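Local coordinates for protein nucleoside hydrolase, putative (Trypanosoma brucei, PDB 3FZ0) that belongs to the nucleoside hydrolase family and holds a calcium ion in its metal site, at residues W218-Y221 / D222-N226; A179-N182 / S183-P187. The protein carries 2 engineered substitutions. All coordinates share one frame; numbering follows the deposited sequence.

In the fold
Both contacts are local, each closing the turns of one short helix, and they lie in series along the chain with centres 31 Å apart and nearest atoms about 18 Å apart. Interaction 2 is buried, 13 Å from the chain centre. Its helix 181-185 starts beside the calcium region, and carboxylate capping, a sulfur-aromatic contact and a bridging water do much of the work. Interaction 1 sits 22 Å out, on helix 218-224, and is only partly buried. There ring and aliphatic groups pack in two clusters, Phe-220 with Leu-224 against helix 345-356, and Tyr-221 between Trp-218 and Val-225, and a carboxylate turns to arginines. No other subunit touches either contact.

Interaction 1: W218-Y221 / D222-N226; sequences WGFY and DKLVN
The carbonyl oxygen of Phe-220 accepts two backbone donors: Leu-224 N lies 2.8 Å from Phe-220 O, with an N-H...O angle of 160°, whereas Lys-223 N makes a weak, bent bond to it. Asp-222 N bonds to Trp-218 O at 2.9 Å, and Val-225 N reaches Tyr-221 O at 3.1 Å, which continues the helical pattern. Tyr-221 is layered between two groups. Val-225 CG2 lies over one face of its ring, 4.1 Å above the plane, and Trp-218 CZ3 over the opposite face at 3.9 Å, both offset toward the rim. The Tyr-221 CG is anti to the backbone N (chi1 178°), which sets CG beside the carbonyl carbon and swings the ring to the side where Val-225 follows one turn later. Phe-220 CE2 meets Leu-224 CD1 at 4.0 Å, the two side chains crossing at a slant, and both also touch helix 345-356. Asp-222 OD1 forms salt bridges with Arg-258 and Arg-227, charges that would probably stabilise its ionised form. Asn-226, with positive phi, is the C-prime residue: Asn-226 N returns to Lys-223 O and Arg-227 N to Asp-222 O, a Schellman motif ending helix 218-224.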
loop_
_atom_site.group_PDB
_atom_site.type_symbol
_atom_site.label_atom_id
_atom_site.label_comp_id
_atom_site.label_asym_id
_atom_site.label_seq_id
_atom_site.Cartn_x
_atom_site.Cartn_y
_atom_site.Cartn_z
ATOM N N TRP B 218 34.410 -5.601 21.770
ATOM C CA TRP B 218 35.671 -5.628 21.043
ATOM C C TRP B 218 36.804 -6.200 21.893
ATOM O O TRP B 218 37.664 -6.911 21.370
ATOM C CB TRP B 218 36.023 -4.264 20.431
ATOM C CG TRP B 218 35.128 -3.943 19.252
ATOM C CD1 TRP B 218 34.187 -2.949 19.185
ATOM C CD2 TRP B 218 35.058 -4.645 17.996
ATOM N NE1 TRP B 218 33.546 -2.987 17.977
ATOM C CE2 TRP B 218 34.060 -4.005 17.220
ATOM C CE3 TRP B 218 35.749 -5.738 17.452
ATOM C CZ2 TRP B 218 33.717 -4.425 15.925
ATOM C CZ3 TRP B 218 35.419 -6.164 16.145
ATOM C CH2 TRP B 218 34.403 -5.504 15.401
ATOM N N GLY B 219 36.799 -5.901 23.199
ATOM C CA GLY B 219 37.756 -6.478 24.180
ATOM C C GLY B 219 37.659 -8.006 24.232
ATOM O O GLY B 219 38.679 -8.706 24.198
ATOM N N PHE B 220 36.437 -8.530 24.271
ATOM C CA PHE B 220 36.223 -9.966 24.229
ATOM C C PHE B 220 36.778 -10.512 22.904
ATOM O O PHE B 220 37.563 -11.481 22.911
ATOM C CB PHE B 220 34.736 -10.305 24.383
ATOM C CG PHE B 220 34.428 -11.767 24.248
ATOM C CD1 PHE B 220 34.470 -12.601 25.373
ATOM C CD2 PHE B 220 34.088 -12.318 23.008
ATOM C CE1 PHE B 220 34.178 -13.963 25.255
ATOM C CE2 PHE B 220 33.799 -13.688 22.876
ATOM C CZ PHE B 220 33.829 -14.508 23.989
ATOM N N TYR B 221 36.376 -9.880 21.792
ATOM C CA TYR B 221 36.874 -10.236 20.465
ATOM C C TYR B 221 38.400 -10.354 20.437
ATOM O O TYR B 221 38.943 -11.321 19.911
ATOM C CB TYR B 221 36.421 -9.220 19.409
ATOM C CG TYR B 221 36.953 -9.538 18.038
ATOM C CD1 TYR B 221 36.387 -10.568 17.265
ATOM C CD2 TYR B 221 38.018 -8.808 17.495
ATOM C CE1 TYR B 221 36.873 -10.853 15.988
ATOM C CE2 TYR B 221 38.502 -9.083 16.234
ATOM C CZ TYR B 221 37.925 -10.105 15.477
ATOM O OH TYR B 221 38.401 -10.394 14.198
ATOM N N ASP B 222 39.080 -9.370 21.012
ATOM C CA ASP B 222 40.536 -9.361 21.002
ATOM C C ASP B 222 41.070 -10.648 21.634
ATOM O O ASP B 222 42.044 -11.207 21.139
ATOM C CB ASP B 222 41.098 -8.108 21.687
ATOM C CG ASP B 222 41.023 -6.867 20.798
ATOM O OD1 ASP B 222 40.626 -6.991 19.624
ATOM O OD2 ASP B 222 41.369 -5.755 21.265
ATOM N N LYS B 223 40.426 -11.114 22.704
ATOM C CA LYS B 223 40.834 -12.333 23.394
ATOM C C LYS B 223 40.448 -13.571 22.594
ATOM O O LYS B 223 41.200 -14.533 22.534
ATOM C CB LYS B 223 40.231 -12.409 24.784
ATOM C CG LYS B 223 40.979 -11.616 25.827
ATOM C CD LYS B 223 40.087 -11.327 27.036
ATOM C CE LYS B 223 40.873 -10.649 28.168
ATOM N NZ LYS B 223 39.984 -10.270 29.325
ATOM N N LEU B 224 39.290 -13.522 21.952
ATOM C CA LEU B 224 38.829 -14.586 21.072
ATOM C C LEU B 224 39.916 -14.967 20.047
ATOM O O LEU B 224 40.206 -16.154 19.852
ATOM C CB LEU B 224 37.510 -14.162 20.384
ATOM C CG LEU B 224 36.640 -15.228 19.701
ATOM C CD1 LEU B 224 36.094 -16.184 20.755
ATOM C CD2 LEU B 224 35.542 -14.667 18.792
ATOM N N VAL B 225 40.551 -13.971 19.427
ATOM C CA VAL B 225 41.464 -14.221 18.306
ATOM C C VAL B 225 42.948 -14.209 18.690
ATOM O O VAL B 225 43.827 -14.139 17.814
ATOM C CB VAL B 225 41.209 -13.242 17.102
ATOM C CG1 VAL B 225 39.923 -13.526 16.446
ATOM C CG2 VAL B 225 41.294 -11.786 17.509
ATOM N N ASN B 226 43.187 -14.267 20.009
ATOM C CA ASN B 226 44.495 -14.313 20.648
ATOM C C ASN B 226 45.361 -13.083 20.479
ATOM O O ASN B 226 46.582 -13.150 20.518
ATOM C CB ASN B 226 45.266 -15.559 20.237
ATOM C CG ASN B 226 45.294 -16.624 21.319
ATOM O OD1 ASN B 226 44.416 -16.699 22.206
ATOM N ND2 ASN B 226 46.301 -17.478 21.239
#

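Interaction 2: A179-N182 / S183-P187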
loop_
_atom_site.group_PDB
_atom_site.type_symbol
_atom_site.label_atom_id
_atom_site.label_comp_id
_atom_site.label_asym_id
_atom_site.label_seq_id
_atom_site.Cartn_x
_atom_site.Cartn_y
_atom_site.Cartn_z
ATOM N N ALA B 179 12.116 -1.603 9.068
ATOM C CA ALA B 179 12.343 -3.021 8.727
ATOM C C ALA B 179 13.803 -3.416 8.815
ATOM O O ALA B 179 14.682 -2.660 8.373
ATOM C CB ALA B 179 11.781 -3.362 7.310
ATOM N N GLU B 180 14.028 -4.617 9.368
ATOM C CA GLU B 180 15.332 -5.266 9.406
ATOM C C GLU B 180 15.693 -5.812 7.996
ATOM O O GLU B 180 14.819 -6.263 7.235
ATOM C CB GLU B 180 15.277 -6.375 10.480
ATOM C CG GLU B 180 16.522 -7.268 10.683
ATOM C CD GLU B 180 16.667 -8.307 9.609
ATOM O OE1 GLU B 180 15.653 -8.878 9.175
ATOM O OE2 GLU B 180 17.796 -8.545 9.171
ATOM N N PHE B 181 16.978 -5.796 7.659
ATOM C CA PHE B 181 17.480 -6.303 6.358
ATOM C C PHE B 181 16.829 -7.571 5.753
ATOM O O PHE B 181 16.320 -7.523 4.640
ATOM C CB PHE B 181 19.014 -6.467 6.391
ATOM C CG PHE B 181 19.612 -6.856 5.062
ATOM C CD1 PHE B 181 19.756 -5.912 4.047
ATOM C CD2 PHE B 181 20.019 -8.176 4.821
ATOM C CE1 PHE B 181 20.295 -6.269 2.795
ATOM C CE2 PHE B 181 20.569 -8.549 3.571
ATOM C CZ PHE B 181 20.714 -7.590 2.557
ATOM N N ASN B 182 16.889 -8.698 6.453
ATOM C CA ASN B 182 16.429 -9.972 5.876
ATOM C C ASN B 182 14.930 -9.899 5.576
ATOM O O ASN B 182 14.462 -10.351 4.526
ATOM C CB ASN B 182 16.700 -11.166 6.827
ATOM C CG ASN B 182 18.179 -11.503 6.979
ATOM O OD1 ASN B 182 18.971 -11.237 6.091
ATOM N ND2 ASN B 182 18.539 -12.138 8.106
ATOM N N SER B 183 14.176 -9.342 6.518
ATOM C CA SER B 183 12.748 -9.134 6.355
ATOM C C SER B 183 12.483 -8.234 5.148
ATOM O O SER B 183 11.703 -8.609 4.252
ATOM C CB SER B 183 12.146 -8.519 7.627
ATOM O OG SER B 183 10.717 -8.563 7.609
ATOM N N HIS B 184 13.131 -7.064 5.124
ATOM C CA HIS B 184 12.983 -6.114 4.028
ATOM C C HIS B 184 13.380 -6.737 2.681
ATOM O O HIS B 184 12.773 -6.453 1.684
ATOM C CB HIS B 184 13.799 -4.838 4.305
ATOM C CG HIS B 184 13.491 -3.706 3.379
ATOM N ND1 HIS B 184 14.345 -2.642 3.201
ATOM C CD2 HIS B 184 12.423 -3.467 2.579
ATOM C CE1 HIS B 184 13.823 -1.795 2.332
ATOM N NE2 HIS B 184 12.651 -2.268 1.942
ATOM N N CYS B 185 14.378 -7.608 2.681
ATOM C CA CYS B 185 14.860 -8.270 1.459
ATOM C C CYS B 185 13.767 -9.064 0.823
ATOM O O CYS B 185 13.636 -9.093 -0.398
ATOM C CB CYS B 185 16.026 -9.204 1.764
ATOM S SG CYS B 185 17.624 -8.371 1.765
ATOM N N ASP B 186 12.961 -9.716 1.648
ATOM C CA ASP B 186 11.905 -10.524 1.082
ATOM C C ASP B 186 10.748 -10.604 2.034
ATOM O O ASP B 186 10.636 -11.577 2.789
ATOM C CB ASP B 186 12.419 -11.929 0.704
ATOM C CG ASP B 186 11.514 -12.608 -0.248
ATOM O OD1 ASP B 186 10.344 -12.209 -0.240
ATOM O OD2 ASP B 186 11.939 -13.518 -1.011
ATOM N N PRO B 187 9.882 -9.579 2.004
ATOM C CA PRO B 187 8.722 -9.536 2.888
ATOM C C PRO B 187 7.731 -10.651 2.533
ATOM O O PRO B 187 7.237 -11.325 3.435
ATOM C CB PRO B 187 8.153 -8.136 2.642
ATOM C CG PRO B 187 9.276 -7.365 2.046
ATOM C CD PRO B 187 9.952 -8.365 1.172
HETATM O O HOH W 1 12.840 -12.405 4.051
#
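Ser-183 begins the pairing: its backbone N donates to Glu-180 OE1 at 3.1 Å, nearly straight, meeting the carboxylate on its syn side but 32° out of its plane. Glu-180 OE2 takes Asn-182 N at 2.9 Å from above that plane, so both carboxylate oxygens grip the first turn. The Glu-180 chain makes this possible by folding back at chi2 (-77°). Gly-167 N also donates to OE1, and OE2 hydrogen-bonds to a bound BTB, probably from the crystallisation liquor. Ser-183 OG itself bonds to Gly-315 O. His-184 N follows, bonding to Glu-180 O at 2.8 Å, while His-184 CB packs against Ala-179 CB at 3.9 Å and His-184 ND1 hydrogen-bonds to Ser-175 OG. At Cys-185 the backbone N donates to Phe-181 O, and the sulfur lies over one face of the Phe-181 ring, displaced toward the rim at CZ. Cys-185 SG stands 3.5 Å from the ring centroid and 19° off the normal. Asp-186 N makes a weak bond to Asn-182 O, and a water donates to both Asn-182 O and Asp-186 O, bridging the helix end. Asp-186 OD1 then accepts from Ala-189 N, capping helix 187-195, while OD2 bonds to Thr-138 OG1. The arrangement is an N-capped short helix, with Glu-180 as N-cap, set beside the calcium site of the nucleoside hydrolase fold.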